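Local coordinates for protein eukaryotic Translation Initiation 4E (PDB 3HXI) that binds the 7-methylguanosine cap of messenger RNA and probably thereby helps start translation in the parasite Schistosoma mansoni, at residues N89-A92 with R93-V96. Sequence-based numbering, arbitrary orientation.
Sequences NVTA and RQDV
Gln94 folds its amide back onto the backbone of Thr91: OE1 accepts the Thr91 N-H at 2.7 Å, and an N-H...O angle of 171° makes the bond nearly straight. The donor sits 25° off the amide carbonyl plane. With CG opposite the backbone carbonyl carbon (chi1 -70°) and the chain extended beyond it, the side chain spans the distance to Thr91 N, and CG passes Thr91 OG1 at 3.3 Å. OE1 also accepts a hydrogen bond from water 1 (water O to OE1 3.1 Å), and the same water donates to Asn89 O; two donors thus grip this oxygen, which should restrain rotation of the amide. Residues Thr91 to Gln94 form a type I beta turn, the corner between strand 84-89 of the curved antiparallel sheet of the eIF4E fold and helix 96-108. Its closing bond, Gln94 N to Thr91 O, measures 3.1 Å, with the donor well above the carbonyl plane. Water 2 bridges the same two residues, donating to Thr91 O at 2.7 Å and to Gln94 O. Where the chain enters and leaves the turn, Val90 CG1 meets Val96 CG1 at 3.8 Å, the two side chains crossing at about a right angle. Leu99 of the helix touches both Val90 and Gln94, while Val90 also packs on Leu135 of strand 134-139. Beyond the turn, Asp95 N-caps the helix through OD1 to Asp97 N; at the other end, the Asn89 side chain lies about 9 Å from the bound cap analogue.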
loop_
_atom_site.group_PDB
_atom_site.type_symbol
_atom_site.label_atom_id
_atom_site.label_comp_id
_atom_site.label_asym_id
_atom_site.label_seq_id
_atom_site.Cartn_x
_atom_site.Cartn_y
_atom_site.Cartn_z
ATOM N N ASN A 89 -9.968 5.298 -4.631
ATOM C CA ASN A 89 -9.990 6.597 -5.268
ATOM C C ASN A 89 -10.247 7.658 -4.228
ATOM O O ASN A 89 -11.320 7.700 -3.604
ATOM C CB ASN A 89 -11.043 6.659 -6.365
ATOM C CG ASN A 89 -10.717 5.751 -7.534
ATOM O OD1 ASN A 89 -9.566 5.663 -7.961
ATOM N ND2 ASN A 89 -11.726 5.073 -8.053
ATOM N N VAL A 90 -9.249 8.502 -4.036
ATOM C CA VAL A 90 -9.288 9.547 -3.016
ATOM C C VAL A 90 -10.259 10.629 -3.443
ATOM O O VAL A 90 -10.266 11.028 -4.612
ATOM C CB VAL A 90 -7.887 10.160 -2.818
ATOM C CG1 VAL A 90 -7.927 11.370 -1.876
ATOM C CG2 VAL A 90 -6.930 9.102 -2.312
ATOM N N THR A 91 -11.092 11.072 -2.499
ATOM C CA THR A 91 -11.995 12.194 -2.717
ATOM C C THR A 91 -11.404 13.507 -2.170
ATOM O O THR A 91 -10.518 13.513 -1.294
ATOM C CB THR A 91 -13.392 11.928 -2.111
ATOM O OG1 THR A 91 -13.320 11.910 -0.680
ATOM C CG2 THR A 91 -13.958 10.589 -2.606
ATOM N N ALA A 92 -11.911 14.624 -2.694
ATOM C CA ALA A 92 -11.425 15.948 -2.295
ATOM C C ALA A 92 -11.478 16.196 -0.788
ATOM O O ALA A 92 -10.630 16.889 -0.262
ATOM C CB ALA A 92 -12.164 17.059 -3.045
ATOM N N ARG A 93 -12.460 15.631 -0.086
ATOM C CA ARG A 93 -12.596 15.913 1.353
ATOM C C ARG A 93 -11.620 15.128 2.226
ATOM O O ARG A 93 -11.427 15.467 3.384
ATOM C CB ARG A 93 -14.036 15.652 1.830
ATOM C CG ARG A 93 -14.316 14.217 2.214
ATOM C CD ARG A 93 -15.599 14.067 3.033
ATOM N NE ARG A 93 -16.702 13.600 2.198
ATOM C CZ ARG A 93 -17.949 13.367 2.621
ATOM N NH1 ARG A 93 -18.287 13.548 3.898
ATOM N NH2 ARG A 93 -18.874 12.959 1.754
ATOM N N GLN A 94 -11.010 14.072 1.677
ATOM C CA GLN A 94 -10.182 13.167 2.497
ATOM C C GLN A 94 -8.765 13.690 2.698
ATOM O O GLN A 94 -8.199 14.261 1.782
ATOM C CB GLN A 94 -10.099 11.802 1.817
ATOM C CG GLN A 94 -11.382 11.047 1.842
ATOM C CD GLN A 94 -11.276 9.751 1.060
ATOM O OE1 GLN A 94 -10.862 9.738 -0.111
ATOM N NE2 GLN A 94 -11.614 8.659 1.709
ATOM N N ASP A 95 -8.199 13.488 3.890
ATOM C CA ASP A 95 -6.796 13.820 4.151
ATOM C C ASP A 95 -5.908 12.643 3.729
ATOM O O ASP A 95 -6.013 11.570 4.314
ATOM C CB ASP A 95 -6.615 14.090 5.651
ATOM C CG ASP A 95 -5.194 14.435 6.019
ATOM O OD1 ASP A 95 -4.343 14.660 5.120
ATOM O OD2 ASP A 95 -4.929 14.490 7.228
ATOM N N VAL A 96 -5.024 12.854 2.758
ATOM C CA VAL A 96 -4.174 11.753 2.254
ATOM C C VAL A 96 -3.109 11.347 3.278
ATOM O O VAL A 96 -2.623 10.218 3.254
ATOM C CB VAL A 96 -3.546 12.025 0.858
ATOM C CG1 VAL A 96 -4.616 11.989 -0.224
ATOM C CG2 VAL A 96 -2.775 13.363 0.787
HETATM O O HOH W 1 -12.340 7.193 -0.936
HETATM O O HOH W 2 -8.000 14.559 -1.028
#